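Local atomic coordinates of laccase (Botrytis aclada, PDB entry 3SQR), a protein that oxidises phenolic substrates such as hydroquinones with its copper centres, reduces oxygen to water, and probably serves in lignin degradation and detoxification of lignin-derived products. Residues F171-G176 against I528-S533; L255-G260 against L347-S352; G65-Y70 against N107-V112. All coordinates share one frame; numbering follows the deposited sequence.

Overall arrangement
The three contacts are well separated in a multicopper oxidase chain. Interaction 1 is buried, with its centre about 11 Å from that of the chain. It joins a segment of the first multicopper oxidase region to one of the third and contains H531, a ligand of a copper ion. Interaction 3 pairs two strands near the N-terminal end; its centre is about 26 Å from that of interaction 1, and their nearest atoms are about 9 Å apart. Interaction 2 belongs to the second region, away from the copper sites. Its centre is about 36 Å from that of interaction 1 and about 35 Å from that of interaction 3. None of the contacts touches another.

Interaction 1: residues F171-G176 against I528-S533; sequences FSLQYG and IAWHAS. With CU (copper (II) ion), chain D.
S533 OG has two polar partners and lies against L173. A water O donates to S533 OG at 2.7 Å, and D577 OD2 hydrogen-bonds to it as well. The same water gives a weak bond to S172 O. D577 OD2 also takes S172 OG, which makes this carboxylate a second polar link between the two segments. No direct hydrogen bond joins them.

The rest of the contact is apolar and centres on L173. Its CG, anti to the carbonyl carbon (chi1 -60°), is 3.7 Å from S533 OG. The two methyls go to different partners. L173 CD2 packs on A529 CB at 3.7 Å and reaches S533 OG at 3.4 Å. L173 CD1 meets W530 CZ3 at 3.6 Å, and the two side chains cross at about a right angle. Y175 adds a looser touch, with its OH 4.0 Å from A529 CB. That hydroxyl is hydrogen-bonded to G271 O.

A529, W530 and S533 present this surface, while H531 does other work. H531 ND1 binds a copper ion at 2.0 Å, together with H463 and C526, the ligand set of the type 1 site. I528 CG2 lies over the centre of the H531 imidazole, 3.7 Å above its plane. The helix that packs on L173 and Y175 thus also carries a copper ligand, though H531 itself makes no contact with segment 171-176.

Segment 171-176 belongs to the loop between strands 163-169 and 180-186. Helix 529-533 follows strand 520-526. Helix 210-217 packs beside both partners, with V210 touching L173 and W530, and A217 touching W530.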
loop_
_atom_site.group_PDB
_atom_site.type_symbol
_atom_site.label_atom_id
_atom_site.label_comp_id
_atom_site.label_asym_id
_atom_site.label_seq_id
_atom_site.Cartn_x
_atom_site.Cartn_y
_atom_site.Cartn_z
ATOM N N PHE A 171 -10.174 6.951 -0.069
ATOM C CA PHE A 171 -11.287 7.705 0.492
ATOM C C PHE A 171 -11.729 6.968 1.742
ATOM O O PHE A 171 -12.313 5.849 1.699
ATOM C CB PHE A 171 -12.405 7.795 -0.518
ATOM C CG PHE A 171 -13.611 8.528 -0.028
ATOM C CD1 PHE A 171 -14.547 7.863 0.730
ATOM C CD2 PHE A 171 -13.801 9.828 -0.374
ATOM C CE1 PHE A 171 -15.689 8.514 1.163
ATOM C CE2 PHE A 171 -14.944 10.525 0.051
ATOM C CZ PHE A 171 -15.871 9.851 0.839
ATOM N N SER A 172 -11.320 7.517 2.877
ATOM C CA SER A 172 -11.720 6.966 4.156
ATOM C C SER A 172 -11.390 5.454 4.211
ATOM O O SER A 172 -10.299 5.058 3.733
ATOM C CB SER A 172 -13.216 7.341 4.484
ATOM O OG SER A 172 -13.608 6.773 5.742
ATOM N N LEU A 173 -12.218 4.622 4.823
ATOM C CA LEU A 173 -11.826 3.221 5.085
ATOM C C LEU A 173 -12.192 2.260 3.986
ATOM O O LEU A 173 -12.146 1.058 4.189
ATOM C CB LEU A 173 -12.512 2.734 6.382
ATOM C CG LEU A 173 -12.195 3.497 7.653
ATOM C CD1 LEU A 173 -13.234 3.095 8.764
ATOM C CD2 LEU A 173 -10.804 3.149 8.110
ATOM N N GLN A 174 -12.525 2.776 2.809
ATOM C CA GLN A 174 -13.146 1.921 1.781
ATOM C C GLN A 174 -12.320 0.738 1.399
ATOM O O GLN A 174 -12.866 -0.278 1.092
ATOM C CB GLN A 174 -13.449 2.681 0.521
ATOM C CG GLN A 174 -14.593 3.671 0.702
ATOM C CD GLN A 174 -14.885 4.517 -0.542
ATOM O OE1 GLN A 174 -14.022 4.763 -1.363
ATOM N NE2 GLN A 174 -16.140 5.038 -0.651
ATOM N N TYR A 175 -11.003 0.866 1.378
ATOM C CA TYR A 175 -10.253 -0.331 0.935
ATOM C C TYR A 175 -10.373 -1.466 1.928
ATOM O O TYR A 175 -10.125 -2.654 1.581
ATOM C CB TYR A 175 -8.783 -0.043 0.524
ATOM C CG TYR A 175 -7.767 -0.022 1.645
ATOM C CD1 TYR A 175 -7.255 -1.173 2.129
ATOM C CD2 TYR A 175 -7.367 1.151 2.236
ATOM C CE1 TYR A 175 -6.351 -1.216 3.123
ATOM C CE2 TYR A 175 -6.416 1.125 3.295
ATOM C CZ TYR A 175 -5.916 -0.057 3.705
ATOM O OH TYR A 175 -4.990 -0.191 4.733
ATOM N N GLY A 176 -10.792 -1.158 3.153
ATOM C CA GLY A 176 -11.107 -2.180 4.139
ATOM C C GLY A 176 -12.285 -3.057 3.810
ATOM O O GLY A 176 -12.418 -4.178 4.343
ATOM N N ILE A 528 -2.096 1.980 8.391
ATOM C CA ILE A 528 -3.106 1.296 9.201
ATOM C C ILE A 528 -4.363 2.170 9.033
ATOM O O ILE A 528 -4.337 3.366 9.355
ATOM C CB ILE A 528 -2.690 1.174 10.661
ATOM C CG1 ILE A 528 -1.503 0.228 10.833
ATOM C CG2 ILE A 528 -3.940 0.708 11.518
ATOM C CD1 ILE A 528 -0.831 0.265 12.249
ATOM N N ALA A 529 -5.406 1.619 8.427
ATOM C CA ALA A 529 -6.496 2.418 7.983
ATOM C C ALA A 529 -7.120 3.190 9.130
ATOM O O ALA A 529 -7.458 4.349 8.948
ATOM C CB ALA A 529 -7.583 1.549 7.228
ATOM N N TRP A 530 -7.257 2.550 10.295
ATOM C CA TRP A 530 -7.754 3.280 11.454
ATOM C C TRP A 530 -6.905 4.484 11.772
ATOM O O TRP A 530 -7.491 5.538 12.067
ATOM C CB TRP A 530 -7.859 2.404 12.681
ATOM C CG TRP A 530 -8.522 1.080 12.468
ATOM C CD1 TRP A 530 -7.982 -0.128 12.664
ATOM C CD2 TRP A 530 -9.885 0.857 12.083
ATOM N NE1 TRP A 530 -8.905 -1.107 12.438
ATOM C CE2 TRP A 530 -10.091 -0.511 12.111
ATOM C CE3 TRP A 530 -10.976 1.706 11.844
ATOM C CZ2 TRP A 530 -11.332 -1.082 11.827
ATOM C CZ3 TRP A 530 -12.182 1.155 11.555
ATOM C CH2 TRP A 530 -12.336 -0.236 11.542
ATOM N N HIS A 531 -5.578 4.339 11.692
ATOM C CA HIS A 531 -4.657 5.421 12.074
ATOM C C HIS A 531 -4.704 6.538 11.059
ATOM O O HIS A 531 -4.764 7.712 11.427
ATOM C CB HIS A 531 -3.240 4.886 12.242
ATOM C CG HIS A 531 -3.115 3.908 13.375
ATOM N ND1 HIS A 531 -1.934 3.335 13.740
ATOM C CD2 HIS A 531 -4.055 3.380 14.204
ATOM C CE1 HIS A 531 -2.132 2.521 14.761
ATOM N NE2 HIS A 531 -3.417 2.550 15.075
ATOM N N ALA A 532 -4.769 6.187 9.786
ATOM C CA ALA A 532 -4.985 7.186 8.753
ATOM C C ALA A 532 -6.246 7.969 8.987
ATOM O O ALA A 532 -6.263 9.197 8.927
ATOM C CB ALA A 532 -4.992 6.504 7.312
ATOM N N SER A 533 -7.326 7.256 9.268
ATOM C CA SER A 533 -8.625 7.887 9.520
ATOM C C SER A 533 -8.626 8.773 10.795
ATOM O O SER A 533 -9.334 9.821 10.837
ATOM C CB SER A 533 -9.678 6.834 9.643
ATOM O OG SER A 533 -10.106 6.489 8.348
HETATM CU CU CU D . -0.256 3.728 12.679
HETATM O O HOH W 1 -8.456 5.973 6.212
#

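Interaction 2: residues L255-G260 against L347-S352; sequences LTFVEG and LRYDSS. With SO4 (sulfate ion), chain M.
L255 and R348 are joined by the first of two backbone hydrogen bonds. R348 N donates to L255 O at 2.9 Å, and F257 N donates to R348 O at 2.8 Å. R348 therefore uses both its N and its O on segment 255-260, in parallel pairing. L347 CA, T256 CA and Y349 CA add CA-H...O contacts to carbonyls across the pair.

The aromatic contacts centre on F257. L347 CG is anti to its backbone N (chi1 179°), and chi2 of 71° sets L347 CD1 over the F257 ring, 3.4 Å from the centroid and nearly on the normal. This is a CH-pi contact. The F257 ring also turns its edge to the face of Y349, a T-shaped pair with planes at 86° and centroids 6.0 Å apart. F257 CB lies over the Y349 ring as well. The hydroxyl of Y349 is hydrogen-bonded to H283 and A319.

The remaining contacts involve polar groups. T256 OG1 is 3.7 Å from S351 CB and bonds to E254. R348 NH1 is hydrogen-bonded to A355 O. R348 NH2 donates to sulfate O3 at 2.8 Å, while NE reaches O3 and O4. The sulfate probably comes from the crystallisation liquor and also bonds K251. D350 OD1 accepts from S352 N, an Asx turn.

Strand 254-256 is the outermost strand of its sheet in this chain and runs parallel to 344-348. Such mixed sheets are typical of the cupredoxin-like beta-sandwich domains of multicopper oxidases.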
loop_
_atom_site.group_PDB
_atom_site.type_symbol
_atom_site.label_atom_id
_atom_site.label_comp_id
_atom_site.label_asym_id
_atom_site.label_seq_id
_atom_site.Cartn_x
_atom_site.Cartn_y
_atom_site.Cartn_z
ATOM N N LEU A 255 -2.177 -22.816 -4.108
ATOM C CA LEU A 255 -1.150 -22.482 -5.056
ATOM C C LEU A 255 -0.493 -23.829 -5.445
ATOM O O LEU A 255 -0.138 -24.569 -4.551
ATOM C CB LEU A 255 -0.088 -21.599 -4.381
ATOM C CG LEU A 255 1.099 -21.214 -5.255
ATOM C CD1 LEU A 255 0.734 -20.645 -6.666
ATOM C CD2 LEU A 255 2.101 -20.338 -4.494
ATOM N N THR A 256 -0.449 -24.103 -6.726
ATOM C CA THR A 256 0.153 -25.347 -7.255
ATOM C C THR A 256 1.506 -25.144 -7.818
ATOM O O THR A 256 1.712 -24.254 -8.661
ATOM C CB THR A 256 -0.756 -25.922 -8.301
ATOM O OG1 THR A 256 -1.965 -26.235 -7.648
ATOM C CG2 THR A 256 -0.126 -27.210 -8.913
ATOM N N PHE A 257 2.464 -25.968 -7.391
ATOM C CA PHE A 257 3.786 -25.907 -7.906
ATOM C C PHE A 257 4.059 -27.198 -8.723
ATOM O O PHE A 257 3.588 -28.301 -8.365
ATOM C CB PHE A 257 4.860 -25.857 -6.828
ATOM C CG PHE A 257 5.143 -24.517 -6.242
ATOM C CD1 PHE A 257 4.548 -23.337 -6.727
ATOM C CD2 PHE A 257 5.989 -24.424 -5.166
ATOM C CE1 PHE A 257 4.859 -22.127 -6.121
ATOM C CE2 PHE A 257 6.293 -23.192 -4.558
ATOM C CZ PHE A 257 5.720 -22.064 -5.063
ATOM N N VAL A 258 4.771 -26.994 -9.812
ATOM C CA VAL A 258 5.404 -28.034 -10.615
ATOM C C VAL A 258 6.880 -28.155 -10.221
ATOM O O VAL A 258 7.676 -27.227 -10.192
ATOM C CB VAL A 258 5.292 -27.732 -12.129
ATOM C CG1 VAL A 258 6.164 -28.815 -12.936
ATOM C CG2 VAL A 258 3.853 -27.725 -12.589
ATOM N N GLU A 259 7.267 -29.372 -9.883
ATOM C CA GLU A 259 8.543 -29.599 -9.328
ATOM C C GLU A 259 9.653 -29.075 -10.276
ATOM O O GLU A 259 9.562 -29.251 -11.478
ATOM C CB GLU A 259 8.640 -31.138 -9.073
ATOM C CG GLU A 259 9.936 -31.513 -8.582
ATOM C CD GLU A 259 10.159 -31.342 -7.106
ATOM O OE1 GLU A 259 9.274 -31.607 -6.265
ATOM O OE2 GLU A 259 11.284 -30.996 -6.768
ATOM N N GLY A 260 10.654 -28.413 -9.715
ATOM C CA GLY A 260 11.785 -27.833 -10.458
ATOM C C GLY A 260 11.515 -26.463 -11.090
ATOM O O GLY A 260 12.423 -25.859 -11.622
ATOM N N LEU A 347 -0.050 -24.849 -0.341
ATOM C CA LEU A 347 0.755 -25.105 -1.471
ATOM C C LEU A 347 0.680 -26.614 -1.780
ATOM O O LEU A 347 0.878 -27.389 -0.875
ATOM C CB LEU A 347 2.189 -24.785 -1.142
ATOM C CG LEU A 347 3.159 -25.048 -2.296
ATOM C CD1 LEU A 347 2.960 -24.037 -3.401
ATOM C CD2 LEU A 347 4.576 -24.989 -1.772
ATOM N N ARG A 348 0.361 -26.954 -3.012
ATOM C CA ARG A 348 0.289 -28.375 -3.481
ATOM C C ARG A 348 1.239 -28.576 -4.622
ATOM O O ARG A 348 1.313 -27.762 -5.558
ATOM C CB ARG A 348 -1.105 -28.693 -3.943
ATOM C CG ARG A 348 -2.166 -28.445 -2.896
ATOM C CD ARG A 348 -3.437 -29.106 -3.360
ATOM N NE ARG A 348 -4.567 -28.850 -2.522
ATOM C CZ ARG A 348 -4.732 -29.358 -1.309
ATOM N NH1 ARG A 348 -3.822 -30.156 -0.759
ATOM N NH2 ARG A 348 -5.818 -29.057 -0.642
ATOM N N TYR A 349 1.957 -29.702 -4.601
ATOM C CA TYR A 349 2.732 -30.117 -5.771
ATOM C C TYR A 349 1.903 -31.031 -6.622
ATOM O O TYR A 349 2.253 -31.322 -7.769
ATOM C CB TYR A 349 4.016 -30.811 -5.331
ATOM C CG TYR A 349 5.193 -29.918 -4.976
ATOM C CD1 TYR A 349 5.185 -29.149 -3.816
ATOM C CD2 TYR A 349 6.292 -29.812 -5.813
ATOM C CE1 TYR A 349 6.242 -28.347 -3.490
ATOM C CE2 TYR A 349 7.390 -29.017 -5.468
ATOM C CZ TYR A 349 7.336 -28.277 -4.319
ATOM O OH TYR A 349 8.359 -27.499 -3.924
ATOM N N ASP A 350 0.814 -31.509 -6.061
ATOM C CA ASP A 350 -0.124 -32.293 -6.813
ATOM C C ASP A 350 -1.494 -31.690 -6.563
ATOM O O ASP A 350 -2.071 -31.821 -5.478
ATOM C CB ASP A 350 -0.054 -33.758 -6.350
ATOM C CG ASP A 350 -1.135 -34.624 -6.982
ATOM O OD1 ASP A 350 -1.894 -34.131 -7.849
ATOM O OD2 ASP A 350 -1.222 -35.820 -6.591
ATOM N N SER A 351 -2.016 -31.057 -7.600
ATOM C CA SER A 351 -3.244 -30.243 -7.535
ATOM C C SER A 351 -4.482 -31.087 -7.271
ATOM O O SER A 351 -5.534 -30.552 -6.883
ATOM C CB SER A 351 -3.439 -29.415 -8.824
ATOM O OG SER A 351 -3.573 -30.213 -10.010
ATOM N N SER A 352 -4.350 -32.397 -7.504
ATOM C CA SER A 352 -5.438 -33.317 -7.263
ATOM C C SER A 352 -5.496 -33.739 -5.797
ATOM O O SER A 352 -6.492 -34.306 -5.366
ATOM C CB SER A 352 -5.314 -34.515 -8.210
ATOM O OG SER A 352 -4.380 -35.418 -7.678
HETATM S S SO4 M . -7.745 -27.127 -3.640
HETATM O O1 SO4 M . -8.945 -27.909 -3.895
HETATM O O2 SO4 M . -8.084 -25.713 -3.836
HETATM O O3 SO4 M . -7.292 -27.305 -2.270
HETATM O O4 SO4 M . -6.694 -27.547 -4.583
#

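Interaction 3: residues G65-Y70 against N107-V112; sequences GVTREY and NLIIHV. With MAN (alpha-D-mannopyranose), chain C.
E69 and H111 meet through a single straight hydrogen bond. H111 NE2 donates to E69 OE2 at 2.6 Å, with an N-H...acceptor angle of 168°. The carboxylate oxygen lies close to the imidazole plane, at the ring edge. It is met on its anti side, and the two planes are 39° apart. E69 CG is anti to the backbone N (chi1 -174°), and the chain beyond it is extended, which carries the carboxylate across to the histidine.

T67, E69, N107 and I109 point to one face of the sheet. There T67 CG2 touches I109 CD1 at 3.5 Å, and the two side chains cross obliquely. R68, Y70, L108 and I110 point to the other face. R68 CB rests on L108 CD2 at 4.0 Å, and Y70 CB on I110 CG2 at 4.2 Å. The end of R68 leads away from segment 107-112 to salt bridges with D106 and D103. V66 CG2 covers one face of its guanidinium.

The backbones run parallel and alternate their bonds. N107 N donates to V66 O, R68 N to N107 O, I109 N to R68 O, Y70 N to I109 O, and H111 N to Y70 O at 2.8 Å. E69 N instead donates to O4 of a glycan mannose at 3.2 Å. Mannose C6 lies over one face of the Y70 ring, 3.7 Å above its plane and offset toward the rim. Y70 OH is hydrogen-bonded to I101 N.

H111 ND1 is hydrogen-bonded to T154 of strand 152-158, and W71 stacks on its ring. The imidazole is therefore engaged at both nitrogens. Its NE2 carries the proton given to E69. The nearby carboxylate would be expected to stabilise positive charge on the ring, so a charged H111 is plausible, though not established.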
loop_
_atom_site.group_PDB
_atom_site.type_symbol
_atom_site.label_atom_id
_atom_site.label_comp_id
_atom_site.label_asym_id
_atom_site.label_seq_id
_atom_site.Cartn_x
_atom_site.Cartn_y
_atom_site.Cartn_z
ATOM N N GLY A 65 6.115 2.789 -24.274
ATOM C CA GLY A 65 5.212 1.673 -24.299
ATOM C C GLY A 65 3.998 2.057 -25.127
ATOM O O GLY A 65 4.105 2.748 -26.146
ATOM N N VAL A 66 2.838 1.581 -24.697
ATOM C CA VAL A 66 1.581 1.806 -25.403
ATOM C C VAL A 66 0.599 2.316 -24.428
ATOM O O VAL A 66 0.849 2.295 -23.228
ATOM C CB VAL A 66 1.094 0.476 -25.997
ATOM C CG1 VAL A 66 2.170 -0.046 -27.007
ATOM C CG2 VAL A 66 0.843 -0.605 -24.890
ATOM N N THR A 67 -0.556 2.707 -24.944
ATOM C CA THR A 67 -1.667 3.174 -24.119
ATOM C C THR A 67 -2.581 2.027 -23.744
ATOM O O THR A 67 -3.017 1.259 -24.627
ATOM C CB THR A 67 -2.419 4.282 -24.827
ATOM O OG1 THR A 67 -1.534 5.390 -24.946
ATOM C CG2 THR A 67 -3.621 4.682 -24.030
ATOM N N ARG A 68 -2.844 1.846 -22.461
ATOM C CA ARG A 68 -3.747 0.802 -22.023
ATOM C C ARG A 68 -4.932 1.469 -21.305
ATOM O O ARG A 68 -4.726 2.338 -20.466
ATOM C CB ARG A 68 -3.033 -0.109 -21.082
ATOM C CG ARG A 68 -1.979 -0.993 -21.872
ATOM C CD ARG A 68 -1.475 -2.047 -21.037
ATOM N NE ARG A 68 -0.178 -2.509 -21.543
ATOM C CZ ARG A 68 0.003 -3.325 -22.577
ATOM N NH1 ARG A 68 -1.034 -3.803 -23.277
ATOM N NH2 ARG A 68 1.236 -3.659 -22.910
ATOM N N GLU A 69 -6.136 1.097 -21.701
ATOM C CA GLU A 69 -7.322 1.735 -21.215
ATOM C C GLU A 69 -8.180 0.778 -20.386
ATOM O O GLU A 69 -8.416 -0.370 -20.767
ATOM C CB GLU A 69 -8.114 2.239 -22.404
ATOM C CG GLU A 69 -9.340 3.064 -22.022
ATOM C CD GLU A 69 -9.926 3.854 -23.210
ATOM O OE1 GLU A 69 -9.890 3.319 -24.331
ATOM O OE2 GLU A 69 -10.404 4.978 -22.988
ATOM N N TYR A 70 -8.724 1.248 -19.292
ATOM C CA TYR A 70 -9.480 0.425 -18.375
ATOM C C TYR A 70 -10.715 1.173 -17.954
ATOM O O TYR A 70 -10.701 2.391 -17.834
ATOM C CB TYR A 70 -8.642 0.049 -17.128
ATOM C CG TYR A 70 -7.568 -0.952 -17.338
ATOM C CD1 TYR A 70 -7.807 -2.312 -17.157
ATOM C CD2 TYR A 70 -6.309 -0.556 -17.685
ATOM C CE1 TYR A 70 -6.773 -3.251 -17.339
ATOM C CE2 TYR A 70 -5.309 -1.456 -17.871
ATOM C CZ TYR A 70 -5.531 -2.791 -17.712
ATOM O OH TYR A 70 -4.488 -3.642 -17.918
ATOM N N ASN A 107 1.214 4.032 -20.917
ATOM C CA ASN A 107 0.313 5.094 -20.428
ATOM C C ASN A 107 -0.961 4.414 -20.110
ATOM O O ASN A 107 -1.454 3.688 -20.955
ATOM C CB ASN A 107 0.166 6.168 -21.498
ATOM C CG ASN A 107 1.469 6.907 -21.716
ATOM O OD1 ASN A 107 2.045 7.426 -20.792
ATOM N ND2 ASN A 107 1.960 6.931 -22.958
ATOM N N LEU A 108 -1.465 4.631 -18.886
ATOM C CA LEU A 108 -2.712 4.074 -18.409
ATOM C C LEU A 108 -3.776 5.152 -18.489
ATOM O O LEU A 108 -3.542 6.287 -18.084
ATOM C CB LEU A 108 -2.586 3.550 -16.992
ATOM C CG LEU A 108 -1.423 2.566 -16.780
ATOM C CD1 LEU A 108 -1.561 1.868 -15.392
ATOM C CD2 LEU A 108 -1.245 1.550 -17.941
ATOM N N ILE A 109 -4.931 4.769 -18.978
ATOM C CA ILE A 109 -6.160 5.557 -18.911
ATOM C C ILE A 109 -7.169 4.717 -18.150
ATOM O O ILE A 109 -7.570 3.653 -18.641
ATOM C CB ILE A 109 -6.665 5.835 -20.306
ATOM C CG1 ILE A 109 -5.596 6.584 -21.097
ATOM C CG2 ILE A 109 -7.957 6.659 -20.225
ATOM C CD1 ILE A 109 -5.983 6.798 -22.537
ATOM N N ILE A 110 -7.543 5.151 -16.954
ATOM C CA ILE A 110 -8.417 4.347 -16.123
ATOM C C ILE A 110 -9.650 5.166 -15.780
ATOM O O ILE A 110 -9.588 6.072 -15.000
ATOM C CB ILE A 110 -7.754 3.875 -14.866
ATOM C CG1 ILE A 110 -6.388 3.228 -15.225
ATOM C CG2 ILE A 110 -8.741 2.964 -14.053
ATOM C CD1 ILE A 110 -5.409 3.074 -14.077
ATOM N N HIS A 111 -10.744 4.839 -16.439
ATOM C CA HIS A 111 -12.032 5.483 -16.212
ATOM C C HIS A 111 -12.683 4.916 -14.998
ATOM O O HIS A 111 -13.057 3.737 -15.014
ATOM C CB HIS A 111 -12.974 5.292 -17.394
ATOM C CG HIS A 111 -12.349 5.579 -18.720
ATOM N ND1 HIS A 111 -12.281 6.852 -19.246
ATOM C CD2 HIS A 111 -11.793 4.762 -19.643
ATOM C CE1 HIS A 111 -11.677 6.808 -20.421
ATOM N NE2 HIS A 111 -11.386 5.550 -20.697
ATOM N N VAL A 112 -12.792 5.720 -13.935
ATOM C CA VAL A 112 -13.313 5.253 -12.665
ATOM C C VAL A 112 -14.660 5.882 -12.456
ATOM O O VAL A 112 -14.760 7.093 -12.217
ATOM C CB VAL A 112 -12.428 5.570 -11.477
ATOM C CG1 VAL A 112 -13.054 5.060 -10.199
ATOM C CG2 VAL A 112 -11.016 4.847 -11.680
HETATM C C1 MAN C . -9.182 -4.373 -22.997
HETATM C C2 MAN C . -9.646 -3.098 -23.733
HETATM C C3 MAN C . -8.432 -2.418 -24.396
HETATM C C4 MAN C . -7.375 -2.113 -23.335
HETATM C C5 MAN C . -6.995 -3.400 -22.593
HETATM C C6 MAN C . -6.112 -3.093 -21.375
HETATM O O2 MAN C . -10.377 -2.229 -22.869
HETATM O O3 MAN C . -8.786 -1.246 -25.094
HETATM O O4 MAN C . -6.293 -1.287 -23.815
HETATM O O5 MAN C . -8.149 -4.070 -22.077
HETATM O O6 MAN C . -5.771 -4.295 -20.681
#